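Thermospermine synthase (Medicago truncatula, PDB 6BQ6) probably transfers the aminopropyl group of decarboxylated S-adenosylmethionine to spermidine, giving thermospermine and S-methyl-5'-thioadenosine. Local coordinates at residues Glu33-Glu36 and Glu37-Trp41; Ser299-Ser302 and Lys303-Asn307; Leu202-Lys205 and Pro206-Lys210. All coordinates share one frame; numbering follows the deposited sequence.

In the fold
All three contacts lie well out from the centre of the chain, their own centres 19 to 22 Å from it, and each mixes buried with more exposed residues. Contact 1 is the turn of the N-terminal beta hairpin, and contact 2 the start of helix 303-311; their nearest atoms are about 13 Å apart, and both meet the second subunit. Contact 3, on the other side of the chain's centre from contact 1, ends helix 197-204 without touching another chain. The chemistry follows place: ladder bonds and apolar branches in contact 1, an arginine gripping a carbonyl in contact 2, tight backbone turns around a proline in contact 3.

Contact 1: Glu33-Glu36 and Glu37-Trp41; sequences EEIE and ENLRW
Ile35 lies alongside Trp41, both side chains pointing the same way. Its CG1 comes to 3.8 Å from CB of Trp41, and Ile35 CD1 extends obliquely to the indole at Trp41 CD1, 4.1 Å away. Trp41 carries CG opposite its own backbone N (chi1 179°), which directs the ring away from residues 33-36 and leaves CB and the CD1 corner for the isoleucine. The other branch of Ile35 turns to Leu39, CG2 to CD2 at 4.3 Å. That same leucine methyl, CD2, also meets the stem of Glu36, lying 4.1 Å from Glu36 CG, where the two chains cross at a slant.

The backbone is a beta hairpin with a classic bulge: Glu33 pairs with Trp41 and Glu34 with Arg40, but Ile35 and Glu36 both face Leu39. A type I turn from Glu36 to Leu39 closes it. Glu33 and Trp41 form a hydrogen-bonded antiparallel pair, Trp41 N reaching Glu33 O at 2.8 Å. In the turn, Leu39 N lies 3.2 Å from Glu36 O; the bond is straight at the hydrogen (172°), although the donor sits above the carbonyl plane.

On the face bearing Glu34 and Arg40 the stems meet, Glu34 CG at 3.8 Å from Arg40 CG. Their flat ends are turned 37° apart, and OE1 of Glu34 stays 4.9 Å from NH1 of Arg40, too far for a salt bridge. NH1 instead pairs with Glu32 of the third subunit, while Trp30 of the second subunit makes a cation-pi contact with the guanidinium. Residues 39-41 also continue the sheet into the second subunit. Glu33 OE1 is gripped by Tyr31 OH and Leu77 N beside the bound thermospermine, and Trp41 NE1 by Ser253 O.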
loop_
_atom_site.group_PDB
_atom_site.type_symbol
_atom_site.label_atom_id
_atom_site.label_comp_id
_atom_site.label_asym_id
_atom_site.label_seq_id
_atom_site.Cartn_x
_atom_site.Cartn_y
_atom_site.Cartn_z
ATOM N N GLU B 33 -0.316 -1.624 -8.560
ATOM C CA GLU B 33 0.158 -2.779 -9.266
ATOM C C GLU B 33 1.521 -3.223 -8.731
ATOM O O GLU B 33 2.438 -2.401 -8.529
ATOM C CB GLU B 33 0.263 -2.487 -10.730
ATOM C CG GLU B 33 0.489 -3.795 -11.513
ATOM C CD GLU B 33 0.253 -3.697 -13.005
ATOM O OE1 GLU B 33 -0.466 -2.805 -13.437
ATOM O OE2 GLU B 33 0.767 -4.547 -13.758
ATOM N N GLU B 34 1.592 -4.525 -8.474
ATOM C CA GLU B 34 2.814 -5.196 -8.116
ATOM C C GLU B 34 3.528 -5.492 -9.419
ATOM O O GLU B 34 3.267 -6.497 -10.030
ATOM C CB GLU B 34 2.526 -6.497 -7.341
ATOM C CG GLU B 34 1.932 -6.277 -5.936
ATOM C CD GLU B 34 2.379 -7.325 -4.897
ATOM O OE1 GLU B 34 2.669 -6.924 -3.740
ATOM O OE2 GLU B 34 2.453 -8.534 -5.241
ATOM N N ILE B 35 4.430 -4.603 -9.822
ATOM C CA ILE B 35 5.326 -4.841 -10.973
ATOM C C ILE B 35 6.119 -6.154 -10.789
ATOM O O ILE B 35 6.182 -6.987 -11.695
ATOM C CB ILE B 35 6.348 -3.671 -11.141
ATOM C CG1 ILE B 35 5.651 -2.326 -11.386
ATOM C CG2 ILE B 35 7.351 -3.988 -12.245
ATOM C CD1 ILE B 35 4.494 -2.383 -12.359
ATOM N N GLU B 36 6.753 -6.279 -9.636
ATOM C CA GLU B 36 7.424 -7.506 -9.182
ATOM C C GLU B 36 6.804 -7.790 -7.818
ATOM O O GLU B 36 6.190 -6.897 -7.227
ATOM C CB GLU B 36 8.933 -7.265 -9.031
ATOM C CG GLU B 36 9.624 -6.536 -10.191
ATOM C CD GLU B 36 11.157 -6.378 -10.036
ATOM O OE1 GLU B 36 11.821 -6.286 -11.097
ATOM O OE2 GLU B 36 11.718 -6.322 -8.890
ATOM N N GLU B 37 6.996 -8.978 -7.242
ATOM C CA GLU B 37 6.545 -9.167 -5.847
ATOM C C GLU B 37 7.100 -8.140 -4.831
ATOM O O GLU B 37 6.482 -7.927 -3.765
ATOM C CB GLU B 37 6.857 -10.576 -5.335
ATOM C CG GLU B 37 8.294 -10.955 -5.394
ATOM C CD GLU B 37 8.553 -12.252 -4.662
ATOM O OE1 GLU B 37 7.880 -13.247 -5.015
ATOM O OE2 GLU B 37 9.422 -12.256 -3.754
ATOM N N ASN B 38 8.225 -7.509 -5.153
ATOM C CA ASN B 38 8.855 -6.567 -4.240
ATOM C C ASN B 38 8.817 -5.110 -4.662
ATOM O O ASN B 38 9.497 -4.275 -4.056
ATOM C CB ASN B 38 10.287 -6.997 -4.034
ATOM C CG ASN B 38 10.371 -8.342 -3.349
ATOM O OD1 ASN B 38 11.279 -9.113 -3.594
ATOM N ND2 ASN B 38 9.379 -8.633 -2.501
ATOM N N LEU B 39 8.013 -4.810 -5.663
ATOM C CA LEU B 39 7.926 -3.467 -6.150
ATOM C C LEU B 39 6.503 -3.066 -6.522
ATOM O O LEU B 39 5.883 -3.731 -7.261
ATOM C CB LEU B 39 8.807 -3.415 -7.376
ATOM C CG LEU B 39 9.173 -2.151 -8.066
ATOM C CD1 LEU B 39 9.935 -1.243 -7.119
ATOM C CD2 LEU B 39 10.031 -2.571 -9.225
ATOM N N ARG B 40 6.041 -1.953 -5.995
ATOM C CA ARG B 40 4.685 -1.528 -6.247
ATOM C C ARG B 40 4.654 -0.157 -6.865
ATOM O O ARG B 40 5.418 0.697 -6.507
ATOM C CB ARG B 40 3.862 -1.599 -4.973
ATOM C CG ARG B 40 3.420 -3.015 -4.706
ATOM C CD ARG B 40 2.787 -3.272 -3.338
ATOM N NE ARG B 40 2.364 -2.051 -2.679
ATOM C CZ ARG B 40 1.913 -2.020 -1.428
ATOM N NH1 ARG B 40 1.747 -3.143 -0.719
ATOM N NH2 ARG B 40 1.565 -0.846 -0.897
ATOM N N TRP B 41 3.753 0.015 -7.806
ATOM C CA TRP B 41 3.683 1.234 -8.592
ATOM C C TRP B 41 2.241 1.675 -8.474
ATOM O O TRP B 41 1.361 0.880 -8.856
ATOM C CB TRP B 41 4.026 0.818 -10.002
ATOM C CG TRP B 41 4.032 1.766 -11.089
ATOM C CD1 TRP B 41 3.464 1.569 -12.332
ATOM C CD2 TRP B 41 4.743 2.996 -11.161
ATOM N NE1 TRP B 41 3.799 2.609 -13.166
ATOM C CE2 TRP B 41 4.572 3.500 -12.471
ATOM C CE3 TRP B 41 5.529 3.711 -10.263
ATOM C CZ2 TRP B 41 5.117 4.694 -12.874
ATOM C CZ3 TRP B 41 6.065 4.901 -10.653
ATOM C CH2 TRP B 41 5.847 5.398 -11.965
#

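Contact 2: Ser299-Ser302 and Lys303-Asn307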
loop_
_atom_site.group_PDB
_atom_site.type_symbol
_atom_site.label_atom_id
_atom_site.label_comp_id
_atom_site.label_asym_id
_atom_site.label_seq_id
_atom_site.Cartn_x
_atom_site.Cartn_y
_atom_site.Cartn_z
ATOM N N SER B 299 16.932 0.963 -31.223
ATOM C CA SER B 299 17.569 -0.276 -31.669
ATOM C C SER B 299 19.061 -0.385 -31.316
ATOM O O SER B 299 19.724 -1.340 -31.672
ATOM C CB SER B 299 17.263 -0.511 -33.141
ATOM O OG SER B 299 17.853 0.468 -33.914
ATOM N N THR B 300 19.575 0.602 -30.608
ATOM C CA THR B 300 20.927 0.556 -30.100
ATOM C C THR B 300 20.762 0.295 -28.629
ATOM O O THR B 300 20.517 1.220 -27.839
ATOM C CB THR B 300 21.651 1.913 -30.291
ATOM O OG1 THR B 300 21.591 2.343 -31.673
ATOM C CG2 THR B 300 23.097 1.799 -29.808
ATOM N N LEU B 301 20.946 -0.932 -28.236
ATOM C CA LEU B 301 20.722 -1.305 -26.845
ATOM C C LEU B 301 21.990 -0.925 -26.067
ATOM O O LEU B 301 23.036 -0.687 -26.668
ATOM C CB LEU B 301 20.468 -2.797 -26.753
ATOM C CG LEU B 301 19.218 -3.141 -27.574
ATOM C CD1 LEU B 301 19.006 -4.602 -27.511
ATOM C CD2 LEU B 301 18.022 -2.368 -27.064
ATOM N N SER B 302 21.916 -0.890 -24.746
ATOM C CA SER B 302 23.103 -0.530 -23.939
ATOM C C SER B 302 24.081 -1.693 -23.903
ATOM O O SER B 302 23.753 -2.816 -24.238
ATOM C CB SER B 302 22.711 -0.167 -22.522
ATOM O OG SER B 302 22.342 -1.321 -21.762
ATOM N N LYS B 303 25.298 -1.420 -23.440
ATOM C CA LYS B 303 26.358 -2.429 -23.435
ATOM C C LYS B 303 25.943 -3.746 -22.793
ATOM O O LYS B 303 26.146 -4.820 -23.374
ATOM C CB LYS B 303 27.586 -1.870 -22.693
ATOM C CG LYS B 303 28.762 -2.823 -22.621
ATOM C CD LYS B 303 29.833 -2.293 -21.703
ATOM C CE LYS B 303 31.093 -3.146 -21.781
ATOM N NZ LYS B 303 32.152 -2.435 -21.043
ATOM N N ALA B 304 25.386 -3.657 -21.585
ATOM C CA ALA B 304 25.028 -4.835 -20.807
ATOM C C ALA B 304 23.896 -5.639 -21.461
ATOM O O ALA B 304 23.879 -6.877 -21.460
ATOM C CB ALA B 304 24.586 -4.387 -19.456
ATOM N N VAL B 305 22.921 -4.912 -21.988
ATOM C CA VAL B 305 21.757 -5.574 -22.605
ATOM C C VAL B 305 22.172 -6.209 -23.915
ATOM O O VAL B 305 21.853 -7.377 -24.186
ATOM C CB VAL B 305 20.569 -4.580 -22.796
ATOM C CG1 VAL B 305 19.410 -5.248 -23.525
ATOM C CG2 VAL B 305 20.081 -4.039 -21.479
ATOM N N ARG B 306 22.948 -5.488 -24.722
ATOM C CA ARG B 306 23.506 -6.062 -25.956
ATOM C C ARG B 306 24.255 -7.378 -25.679
ATOM O O ARG B 306 24.046 -8.387 -26.319
ATOM C CB ARG B 306 24.446 -5.073 -26.624
ATOM C CG ARG B 306 24.317 -4.971 -28.097
ATOM C CD ARG B 306 25.186 -3.896 -28.741
ATOM N NE ARG B 306 25.095 -2.579 -28.058
ATOM C CZ ARG B 306 26.102 -1.957 -27.429
ATOM N NH1 ARG B 306 27.344 -2.459 -27.417
ATOM N NH2 ARG B 306 25.862 -0.790 -26.817
ATOM N N ASN B 307 25.108 -7.372 -24.687
ATOM C CA ASN B 307 25.911 -8.560 -24.422
ATOM C C ASN B 307 25.079 -9.709 -23.852
ATOM O O ASN B 307 25.296 -10.899 -24.198
ATOM C CB ASN B 307 27.086 -8.165 -23.550
ATOM C CG ASN B 307 28.103 -7.277 -24.312
ATOM O OD1 ASN B 307 28.079 -7.193 -25.554
ATOM N ND2 ASN B 307 29.009 -6.639 -23.578
HETATM O O HOH W 1 22.626 -2.557 -29.745
HETATM O O HOH W 2 24.673 -1.353 -20.221
#
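Arg306 reaches back to grip the carbonyl of Leu301 with two nitrogens at the start of helix 303-311, where Ser302 holds the N-cap position. NH2 of Arg306 lies 2.8 Å from Leu301 O and NE of Arg306 3.1 Å from the same oxygen, which sits at the edge of the guanidinium, in its plane. Only NH2 approaches near the carbonyl plane; NE comes in from above it. A bend at chi3 (-48°) turns the group back toward the loop, and Ser302 O then lies over one guanidinium face. That oxygen also takes the first helical bond, from Arg306 N at 2.8 Å, nearly straight at 171°. NH1 of Arg306 turns outward to a salt bridge with Asp291 of the second subunit.

The tightly packed part is mainly apolar. Leu301 and Val305 cross at about a right angle, CD1 of the leucine 4.1 Å from CG1 of the valine, with Pro246 and Ser248 of strand 243-251 also against Leu301. A polar atom joins them: Ser302 OG stands between its backbone N and carbonyl carbon (chi1 73°), which brings it to 3.5 Å from Val305 CG2.

The looser parts are bridged by water in two separate places. One water lies 2.8 Å from Ser302 OG and accepts from Ala304 N, so the serine reaches this helix N-H indirectly. A second water joins loop to side chain: it accepts from Leu301 N at 2.8 Å and, weakly, from Arg306 NE, the nitrogen that also donates to Leu301 O.

Contact 3: Leu202-Lys205 and Pro206-Lys210; sequences LTLK and PKLKK
Leu204 and Lys205 accept backbone bonds from Lys207 and Leu208 where helix 197-204 gives way to the short strand 208-209, in the Rossmann-like catalytic domain. Both bonds span three residues, as in a 3-10 turn, and follow a wider pi-type turn at 202-204. Lys207 N meets Leu204 O at 2.8 Å, bent to 145° at the hydrogen. The bond from Leu208 N to Lys205 O is longer, 3.0 Å, but straighter at 165°; both donors stand above the carbonyl planes.

Apolar contact joins the leucines. Leu204 CG is turned opposite the backbone N (chi1 -167°), bringing CD2 to 3.9 Å from Leu208 CD1, and both side chains rest on Ile178 of strand 175-181. Pro206 lays its ring against helix carbonyls, CG 3.6 Å from Leu202 O and CD 3.6 Å from Thr203 O. With a glycine here the ring that lies against those two carbonyls is gone, and the backbone would probably be freer to turn at this bend.

Polar ends find partners farther off: Lys205 NZ forms a salt bridge with Asp265, and Thr203 OG1 binds Glu169. Lys207, folded at chi2 and chi4, gives NZ to the carbonyls of Lys171 and Leu168. That NZ also donates to a water 2.8 Å away, which in turn donates to Thr203 O at 2.8 Å.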
loop_
_atom_site.group_PDB
_atom_site.type_symbol
_atom_site.label_atom_id
_atom_site.label_comp_id
_atom_site.label_asym_id
_atom_site.label_seq_id
_atom_site.Cartn_x
_atom_site.Cartn_y
_atom_site.Cartn_z
ATOM N N LEU B 202 7.362 -23.392 -38.093
ATOM C CA LEU B 202 6.455 -24.323 -38.758
ATOM C C LEU B 202 5.082 -23.760 -38.951
ATOM O O LEU B 202 4.351 -24.279 -39.775
ATOM C CB LEU B 202 6.358 -25.636 -37.975
ATOM C CG LEU B 202 7.700 -26.359 -37.811
ATOM C CD1 LEU B 202 7.521 -27.690 -37.093
ATOM C CD2 LEU B 202 8.426 -26.564 -39.147
ATOM N N THR B 203 4.708 -22.687 -38.245
ATOM C CA THR B 203 3.352 -22.115 -38.359
ATOM C C THR B 203 3.402 -20.708 -38.897
ATOM O O THR B 203 2.705 -20.373 -39.843
ATOM C CB THR B 203 2.548 -22.192 -37.017
ATOM O OG1 THR B 203 2.386 -23.568 -36.576
ATOM C CG2 THR B 203 1.201 -21.509 -37.126
ATOM N N LEU B 204 4.216 -19.861 -38.278
ATOM C CA LEU B 204 4.205 -18.431 -38.630
ATOM C C LEU B 204 4.962 -18.158 -39.938
ATOM O O LEU B 204 4.454 -17.492 -40.862
ATOM C CB LEU B 204 4.823 -17.624 -37.486
ATOM C CG LEU B 204 4.546 -16.099 -37.634
ATOM C CD1 LEU B 204 4.096 -15.467 -36.335
ATOM C CD2 LEU B 204 5.773 -15.446 -38.189
ATOM N N LYS B 205 6.212 -18.606 -40.002
ATOM C CA LYS B 205 7.047 -18.326 -41.194
ATOM C C LYS B 205 6.395 -18.738 -42.505
ATOM O O LYS B 205 6.386 -17.933 -43.454
ATOM C CB LYS B 205 8.456 -18.908 -41.017
ATOM C CG LYS B 205 9.492 -18.368 -41.989
ATOM C CD LYS B 205 10.922 -18.552 -41.461
ATOM C CE LYS B 205 11.817 -19.136 -42.517
ATOM N NZ LYS B 205 13.257 -19.053 -42.133
ATOM N N PRO B 206 5.730 -19.932 -42.546
ATOM C CA PRO B 206 5.021 -20.295 -43.779
ATOM C C PRO B 206 3.897 -19.385 -44.191
ATOM O O PRO B 206 3.482 -19.439 -45.347
ATOM C CB PRO B 206 4.470 -21.674 -43.473
ATOM C CG PRO B 206 5.395 -22.233 -42.485
ATOM C CD PRO B 206 5.797 -21.072 -41.622
ATOM N N LYS B 207 3.395 -18.547 -43.277
ATOM C CA LYS B 207 2.344 -17.608 -43.611
ATOM C C LYS B 207 2.818 -16.171 -43.758
ATOM O O LYS B 207 1.991 -15.279 -43.791
ATOM C CB LYS B 207 1.187 -17.742 -42.585
ATOM C CG LYS B 207 0.527 -19.153 -42.598
ATOM C CD LYS B 207 -0.042 -19.610 -43.953
ATOM C CE LYS B 207 -0.146 -21.128 -44.097
ATOM N NZ LYS B 207 -0.966 -21.794 -43.065
ATOM N N LEU B 208 4.135 -15.950 -43.855
ATOM C CA LEU B 208 4.691 -14.683 -44.285
ATOM C C LEU B 208 4.979 -14.720 -45.784
ATOM O O LEU B 208 5.509 -15.707 -46.314
ATOM C CB LEU B 208 5.975 -14.355 -43.573
ATOM C CG LEU B 208 5.891 -13.993 -42.115
ATOM C CD1 LEU B 208 7.282 -13.978 -41.510
ATOM C CD2 LEU B 208 5.224 -12.632 -41.963
ATOM N N LYS B 209 4.603 -13.649 -46.448
ATOM C CA LYS B 209 4.943 -13.438 -47.835
ATOM C C LYS B 209 6.429 -13.144 -48.050
ATOM O O LYS B 209 7.236 -12.999 -47.110
ATOM C CB LYS B 209 4.090 -12.316 -48.449
ATOM C CG LYS B 209 2.618 -12.659 -48.523
ATOM C CD LYS B 209 1.845 -11.633 -49.331
ATOM C CE LYS B 209 0.375 -12.011 -49.358
ATOM N NZ LYS B 209 -0.429 -11.121 -50.198
ATOM N N LYS B 210 6.815 -13.095 -49.316
ATOM C CA LYS B 210 8.190 -12.742 -49.661
ATOM C C LYS B 210 8.496 -11.355 -49.101
ATOM O O LYS B 210 7.742 -10.429 -49.322
ATOM C CB LYS B 210 8.344 -12.716 -51.180
ATOM C CG LYS B 210 9.646 -12.171 -51.722
ATOM C CD LYS B 210 10.862 -12.894 -51.189
ATOM C CE LYS B 210 12.129 -12.191 -51.725
ATOM N NZ LYS B 210 13.278 -13.007 -51.384
HETATM O O HOH W 3 0.630 -22.005 -40.725
#